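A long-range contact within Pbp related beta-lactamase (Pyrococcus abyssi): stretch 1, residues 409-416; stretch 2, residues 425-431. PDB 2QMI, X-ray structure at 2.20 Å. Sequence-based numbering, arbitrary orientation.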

# COMPACT_ATOMS: atom_id res chain seq x y z
N GLU A 409 39.61 13.90 15.34
CA GLU A 409 40.00 14.93 16.29
C GLU A 409 38.70 15.67 16.59
O GLU A 409 37.72 15.49 15.87
CB GLU A 409 41.05 15.86 15.67
CG GLU A 409 42.35 15.11 15.30
CD GLU A 409 43.40 16.00 14.65
OE1 GLU A 409 43.09 16.68 13.65
OE2 GLU A 409 44.57 16.00 15.12
N GLU A 410 38.71 16.47 17.64
CA GLU A 410 37.54 17.24 18.07
C GLU A 410 36.91 18.14 17.02
O GLU A 410 35.69 18.30 16.97
CB GLU A 410 37.90 18.11 19.28
CG GLU A 410 38.04 17.36 20.59
CD GLU A 410 36.72 16.81 21.09
OE1 GLU A 410 35.71 17.56 21.06
OE2 GLU A 410 36.68 15.63 21.52
N ASP A 411 37.75 18.76 16.20
CA ASP A 411 37.30 19.71 15.18
C ASP A 411 37.57 19.23 13.77
O ASP A 411 37.30 19.96 12.81
CB ASP A 411 38.06 21.01 15.38
CG ASP A 411 39.56 20.79 15.38
OD1 ASP A 411 40.00 19.90 16.15
OD2 ASP A 411 40.29 21.46 14.62
N PHE A 412 38.11 18.02 13.64
CA PHE A 412 38.47 17.52 12.32
C PHE A 412 38.37 16.00 12.18
O PHE A 412 38.91 15.26 13.01
CB PHE A 412 39.91 17.96 12.01
CG PHE A 412 40.39 17.58 10.65
CD1 PHE A 412 39.82 18.14 9.51
CD2 PHE A 412 41.44 16.69 10.50
CE1 PHE A 412 40.28 17.80 8.23
CE2 PHE A 412 41.92 16.34 9.23
CZ PHE A 412 41.34 16.90 8.10
N ILE A 413 37.70 15.54 11.12
CA ILE A 413 37.57 14.12 10.84
C ILE A 413 37.94 13.89 9.37
O ILE A 413 37.31 14.46 8.48
CB ILE A 413 36.13 13.60 11.06
CG1 ILE A 413 35.73 13.78 12.53
CG2 ILE A 413 36.03 12.13 10.66
CD1 ILE A 413 34.29 13.45 12.81
N LYS A 414 38.96 13.07 9.12
CA LYS A 414 39.36 12.78 7.75
C LYS A 414 38.94 11.34 7.44
O LYS A 414 39.30 10.42 8.17
CB LYS A 414 40.87 12.94 7.59
CG LYS A 414 41.37 12.72 6.17
CD LYS A 414 42.83 13.12 6.02
CE LYS A 414 43.27 13.04 4.56
NZ LYS A 414 44.69 13.49 4.38
N CYS A 415 38.17 11.15 6.38
CA CYS A 415 37.71 9.83 5.99
C CYS A 415 38.16 9.52 4.58
O CYS A 415 38.66 10.40 3.87
CB CYS A 415 36.18 9.74 6.03
SG CYS A 415 35.45 10.19 7.59
N TYR A 416 37.97 8.27 4.17
CA TYR A 416 38.34 7.86 2.83
C TYR A 416 37.42 6.74 2.41
O TYR A 416 36.88 6.01 3.24
CB TYR A 416 39.79 7.37 2.80
CG TYR A 416 40.02 6.05 3.49
CD1 TYR A 416 39.79 4.84 2.83
CD2 TYR A 416 40.47 6.00 4.81
CE1 TYR A 416 40.01 3.61 3.46
CE2 TYR A 416 40.69 4.77 5.46
CZ TYR A 416 40.45 3.59 4.77
OH TYR A 416 40.67 2.37 5.40
N TYR A 425 39.76 10.69 -0.29
CA TYR A 425 39.37 11.25 1.00
C TYR A 425 38.31 12.33 1.07
O TYR A 425 38.06 13.06 0.11
CB TYR A 425 40.61 11.79 1.72
CG TYR A 425 41.77 10.82 1.81
CD1 TYR A 425 42.48 10.45 0.66
CD2 TYR A 425 42.17 10.31 3.04
CE1 TYR A 425 43.58 9.59 0.75
CE2 TYR A 425 43.27 9.45 3.14
CZ TYR A 425 43.97 9.10 1.99
OH TYR A 425 45.08 8.28 2.09
N ALA A 426 37.70 12.42 2.25
CA ALA A 426 36.68 13.42 2.55
C ALA A 426 37.15 14.07 3.85
O ALA A 426 37.87 13.45 4.64
CB ALA A 426 35.32 12.77 2.74
N GLU A 427 36.78 15.33 4.08
CA GLU A 427 37.18 16.04 5.29
C GLU A 427 36.02 16.81 5.90
O GLU A 427 35.31 17.53 5.20
CB GLU A 427 38.33 17.00 5.02
CG GLU A 427 39.66 16.34 4.71
CD GLU A 427 39.94 16.23 3.22
OE1 GLU A 427 39.98 17.28 2.54
OE2 GLU A 427 40.12 15.10 2.73
N PHE A 428 35.83 16.65 7.21
CA PHE A 428 34.78 17.32 7.95
C PHE A 428 35.43 18.36 8.87
O PHE A 428 36.30 18.01 9.66
CB PHE A 428 34.01 16.31 8.81
CG PHE A 428 33.08 15.43 8.02
CD1 PHE A 428 31.83 15.88 7.63
CD2 PHE A 428 33.47 14.14 7.66
CE1 PHE A 428 30.97 15.07 6.89
CE2 PHE A 428 32.62 13.32 6.91
CZ PHE A 428 31.37 13.79 6.53
N TYR A 429 35.02 19.62 8.75
CA TYR A 429 35.56 20.68 9.59
C TYR A 429 34.47 21.16 10.56
O TYR A 429 33.52 21.81 10.14
CB TYR A 429 36.06 21.85 8.74
CG TYR A 429 37.25 21.54 7.84
CD1 TYR A 429 37.07 20.93 6.60
CD2 TYR A 429 38.56 21.83 8.25
CE1 TYR A 429 38.17 20.62 5.78
CE2 TYR A 429 39.66 21.53 7.44
CZ TYR A 429 39.46 20.92 6.21
OH TYR A 429 40.54 20.63 5.40
N ILE A 430 34.62 20.83 11.84
CA ILE A 430 33.63 21.23 12.84
C ILE A 430 34.02 22.55 13.50
O ILE A 430 35.09 22.65 14.09
CB ILE A 430 33.45 20.16 13.96
CG1 ILE A 430 32.98 18.83 13.35
CG2 ILE A 430 32.41 20.63 14.98
CD1 ILE A 430 34.08 18.00 12.71
N LYS A 431 33.16 23.55 13.39
CA LYS A 431 33.44 24.87 13.95
C LYS A 431 32.17 25.75 14.00
O LYS A 431 31.36 25.75 13.07
CB LYS A 431 34.56 25.51 13.11
CG LYS A 431 34.80 27.02 13.27
CD LYS A 431 35.90 27.46 12.28
CE LYS A 431 35.95 28.98 12.04
NZ LYS A 431 36.45 29.75 13.22

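How do the two backbones lie against each other? The strand 412-416 and the strand that includes Tyr425 to Ile430 lie side by side as antiparallel neighbours, their N-to-C directions 160° apart and their axes approaching to 4.3 Å. Ile413 and Phe428 form one hydrogen-bonded pair: Ile413 N donates to Phe428 O at 3.2 Å, and Phe428 N to Ile413 O at 2.9 Å. Cys415 and Ala426 repeat the pattern, with Cys415 N to Ala426 O at 2.9 Å and Ala426 N to Cys415 O at 2.8 Å. Just before the first strand, Asp411 O accepts from Ile430 N at 3.0 Å, extending the ladder.

What fills the gaps between these pairs? At the non-hydrogen-bonded positions the CA hydrogens face carbonyl oxygens across the strands, as is usual in antiparallel sheets. Phe412 CA lies 3.5 Å from Phe428 O, and Lys414 CA is likewise 3.5 Å from Ala426 O.

Which side chains meet on the face carrying Phe412, Lys414 and Tyr416? Phe412 CE1 comes within 3.8 Å of Tyr429 CZ, the two ring planes inclined at 52°, while Phe412 CZ touches Glu427 CG at 3.8 Å. Farther along, the extended Lys414 chain brings its CE to 3.3 Å from Tyr425 CD2, and its ammonium makes an off-centre cation-pi interaction with that ring's electrons. Tyr416 CB sits over a face of the same ring, 3.8 Å from Tyr425 CD2, in a CH-pi contact.

What happens on the other face? Here Ile413, Cys415, Ala426 and Phe428 are buried, and the contacts are mainly apolar. Ile413 CB and Phe428 CB pack at 4.1 Å, directly across the hydrogen-bonded pair. The Phe428 ring presents its edge to the sulfur of Cys415, with SG 4.3 Å from Phe428 CE2, so the thiol lies near the ring plane.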